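Local coordinates for Lactamase_B domain-containing protein (Bacillus lehensis G1, PDB 7EV5) that is a zinc enzyme of the metallo-beta-lactamase fold with dual activity, apparently that of a B3 beta-lactamase and of glyoxalase II, at residues A49-H54 with L116-F121. Residues are numbered along the deposited sequence; the frame is centred on the assembly and turned at random.
With ZN (zinc ion), chain B.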
ATOM      1  N   ALA A  49      -9.622   7.594   5.849  1.00 13.47           N
ATOM      2  CA  ALA A  49      -9.676   6.880   4.581  1.00 10.32           C
ATOM      3  C   ALA A  49      -8.772   5.661   4.672  1.00 11.35           C
ATOM      4  O   ALA A  49      -7.854   5.613   5.488  1.00 12.13           O
ATOM      5  CB  ALA A  49      -9.217   7.774   3.422  1.00 14.65           C
ATOM      6  N   ILE A  50      -9.055   4.683   3.813  1.00 10.24           N
ATOM      7  CA  ILE A  50      -8.165   3.562   3.521  1.00  9.35           C
ATOM      8  C   ILE A  50      -7.612   3.788   2.122  1.00  9.36           C
ATOM      9  O   ILE A  50      -8.382   3.904   1.158  1.00  9.55           O
ATOM     10  CB  ILE A  50      -8.911   2.224   3.574  1.00  9.48           C
ATOM     11  CG1 ILE A  50      -9.432   1.967   4.987  1.00 11.93           C
ATOM     12  CG2 ILE A  50      -8.007   1.085   3.093  1.00 10.82           C
ATOM     13  CD1 ILE A  50     -10.496   0.904   5.037  1.00 11.45           C
ATOM     14  N   LEU A  51      -6.287   3.852   2.007  1.00  7.71           N
ATOM     15  CA  LEU A  51      -5.609   3.975   0.724  1.00  9.54           C
ATOM     16  C   LEU A  51      -4.919   2.650   0.437  1.00  8.57           C
ATOM     17  O   LEU A  51      -4.118   2.175   1.247  1.00  9.43           O
ATOM     18  CB  LEU A  51      -4.583   5.108   0.757  1.00  9.63           C
ATOM     19  CG  LEU A  51      -5.081   6.530   1.043  1.00 14.83           C
ATOM     20  CD1 LEU A  51      -3.977   7.542   0.787  1.00 12.71           C
ATOM     21  CD2 LEU A  51      -6.341   6.871   0.252  1.00 19.77           C
ATOM     22  N   LEU A  52      -5.241   2.045  -0.695  1.00  8.42           N
ATOM     23  CA  LEU A  52      -4.654   0.764  -1.052  1.00  7.84           C
ATOM     24  C   LEU A  52      -3.569   0.972  -2.094  1.00  7.94           C
ATOM     25  O   LEU A  52      -3.812   1.575  -3.149  1.00  9.48           O
ATOM     26  CB  LEU A  52      -5.719  -0.178  -1.608  1.00  8.72           C
ATOM     27  CG  LEU A  52      -6.812  -0.591  -0.623  1.00  8.04           C
ATOM     28  CD1 LEU A  52      -7.803  -1.483  -1.333  1.00  9.53           C
ATOM     29  CD2 LEU A  52      -6.226  -1.285   0.619  1.00  9.72           C
ATOM     30  N   THR A  53      -2.375   0.460  -1.811  1.00  7.87           N
ATOM     31  CA  THR A  53      -1.346   0.464  -2.844  1.00  8.59           C
ATOM     32  C   THR A  53      -1.726  -0.467  -3.981  1.00  8.19           C
ATOM     33  O   THR A  53      -1.417  -0.192  -5.149  1.00  8.45           O
ATOM     34  CB  THR A  53       0.023   0.072  -2.270  1.00  8.96           C
ATOM     35  OG1 THR A  53       0.003  -1.291  -1.815  1.00  9.40           O
ATOM     36  CG2 THR A  53       0.427   0.999  -1.140  1.00 10.25           C
ATOM     37  N   HIS A  54      -2.379  -1.579  -3.654  1.00  8.03           N
ATOM     38  CA  HIS A  54      -2.855  -2.563  -4.616  1.00  7.65           C
ATOM     39  C   HIS A  54      -3.793  -3.512  -3.884  1.00  6.53           C
ATOM     40  O   HIS A  54      -3.944  -3.438  -2.658  1.00  9.14           O
ATOM     41  CB  HIS A  54      -1.717  -3.279  -5.376  1.00  8.30           C
ATOM     42  CG  HIS A  54      -0.832  -4.178  -4.546  1.00  6.98           C
ATOM     43  ND1 HIS A  54      -0.131  -3.749  -3.438  1.00  8.84           N
ATOM     44  CD2 HIS A  54      -0.469  -5.469  -4.738  1.00  8.82           C
ATOM     45  CE1 HIS A  54       0.608  -4.744  -2.974  1.00  8.56           C
ATOM     46  NE2 HIS A  54       0.407  -5.805  -3.734  1.00  8.58           N
ATOM     47  N   LEU A 116      -3.488  13.775  -4.354  1.00 12.93           N
ATOM     48  CA  LEU A 116      -4.657  13.325  -3.608  1.00 12.86           C
ATOM     49  C   LEU A 116      -4.595  13.965  -2.229  1.00 14.95           C
ATOM     50  O   LEU A 116      -3.572  13.861  -1.542  1.00 14.03           O
ATOM     51  CB  LEU A 116      -4.649  11.797  -3.467  1.00 11.99           C
ATOM     52  CG  LEU A 116      -5.722  11.183  -2.578  1.00 14.47           C
ATOM     53  CD1 LEU A 116      -7.107  11.533  -3.100  1.00 15.10           C
ATOM     54  CD2 LEU A 116      -5.528   9.671  -2.518  1.00 13.22           C
ATOM     55  N   THR A 117      -5.681  14.619  -1.822  1.00 15.42           N
ATOM     56  CA  THR A 117      -5.764  15.235  -0.504  1.00 16.97           C
ATOM     57  C   THR A 117      -6.830  14.533   0.328  1.00 14.85           C
ATOM     58  O   THR A 117      -7.985  14.434  -0.091  1.00 19.09           O
ATOM     59  CB  THR A 117      -6.035  16.733  -0.615  1.00 19.04           C
ATOM     60  OG1 THR A 117      -4.918  17.358  -1.257  1.00 19.39           O
ATOM     61  CG2 THR A 117      -6.215  17.339   0.761  1.00 23.56           C
ATOM     62  N   ILE A 118      -6.427  14.034   1.495  1.00 15.19           N
ATOM     63  CA  ILE A 118      -7.313  13.378   2.449  1.00 19.08           C
ATOM     64  C   ILE A 118      -7.300  14.247   3.699  1.00 17.49           C
ATOM     65  O   ILE A 118      -6.324  14.231   4.458  1.00 16.97           O
ATOM     66  CB  ILE A 118      -6.848  11.946   2.778  1.00 14.89           C
ATOM     67  CG1 ILE A 118      -6.739  11.071   1.513  1.00 15.76           C
ATOM     68  CG2 ILE A 118      -7.782  11.304   3.820  1.00 17.75           C
ATOM     69  CD1 ILE A 118      -8.061  10.783   0.828  1.00 17.04           C
ATOM     70  N   GLY A 119      -8.371  14.999   3.920  1.00 17.39           N
ATOM     71  CA  GLY A 119      -8.351  15.948   5.025  1.00 18.02           C
ATOM     72  C   GLY A 119      -7.246  16.963   4.791  1.00 20.32           C
ATOM     73  O   GLY A 119      -7.192  17.612   3.741  1.00 21.61           O
ATOM     74  N   THR A 120      -6.331  17.104   5.750  1.00 17.93           N
ATOM     75  CA  THR A 120      -5.168  17.963   5.555  1.00 19.28           C
ATOM     76  C   THR A 120      -3.912  17.200   5.142  1.00 17.94           C
ATOM     77  O   THR A 120      -2.831  17.793   5.078  1.00 19.73           O
ATOM     78  CB  THR A 120      -4.892  18.830   6.788  1.00 19.81           C
ATOM     79  OG1 THR A 120      -4.811  18.004   7.953  1.00 24.80           O
ATOM     80  CG2 THR A 120      -5.984  19.880   6.971  1.00 24.97           C
ATOM     81  N   PHE A 121      -4.021  15.904   4.852  1.00 15.90           N
ATOM     82  CA  PHE A 121      -2.893  15.138   4.331  1.00 15.41           C
ATOM     83  C   PHE A 121      -2.890  15.242   2.814  1.00 13.81           C
ATOM     84  O   PHE A 121      -3.862  14.842   2.163  1.00 17.58           O
ATOM     85  CB  PHE A 121      -3.016  13.660   4.699  1.00 16.15           C
ATOM     86  CG  PHE A 121      -3.117  13.386   6.174  1.00 16.00           C
ATOM     87  CD1 PHE A 121      -1.977  13.173   6.937  1.00 14.67           C
ATOM     88  CD2 PHE A 121      -4.349  13.308   6.788  1.00 15.62           C
ATOM     89  CE1 PHE A 121      -2.075  12.892   8.290  1.00 16.39           C
ATOM     90  CE2 PHE A 121      -4.454  13.035   8.150  1.00 17.80           C
ATOM     91  CZ  PHE A 121      -3.309  12.825   8.899  1.00 14.97           C
TER
HETATM   92 ZN    ZN B 301       1.286  -7.674  -3.791  1.00 11.09          ZN
HETATM   93  O   HOH W   1       1.309  -8.750  -2.182  1.00 11.56           O
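Between the two facing sheets of the alpha-beta/beta-alpha metallo-beta-lactamase sandwich, Ala49 and Leu51 of inner strand 46-51 meet Leu116 and Ile118 of strand 115-118, an outermost strand of the second sheet. The axes of segments 49-51 and 116-118 approach to 9.9 Å at an angle of 145°. Ala49 CB is 3.8 Å from Ile118 CG2; the CA atoms of these two are 7.2 Å apart, close enough that a bare methyl suffices to meet the isoleucine. With CG1 beside the backbone N (chi1 -57°) and CG2 anti to it, Ile118 sends both branches across: CD1 also comes within 4.1 Å of Ala49 CB and 4.3 Å of Leu51 CD2. Where the backbones are farther apart, Leu51 and Leu116 bring two long side chains tip to tip, their CD2 methyls 4.0 Å apart. Tyr75 of strand 74-77 touches Leu51, Leu116 and Ile118, while Val25 and Phe123 touch Leu51 and Ile118. Beyond Ile118 the chain reverses in a type II' turn to Phe121, where Gly119 accepts the positive phi and the edge strand passes into its neighbour 121-127.

The other end of 49-54 runs into the active site. His54 NE2 binds a zinc ion at 2.1 Å, alongside His56, His131 and a water. Its ND1 donates a nearly straight bond (163°) in the ring plane to Thr53 OG1, which is also hydrogen-bonded to Asp28; this second shell fixes the ring's rotation and may make NE2 a stronger ligand. The sheet interface is thus purely hydrophobic, while the same strand delivers a polar, oriented metal ligand just past its end.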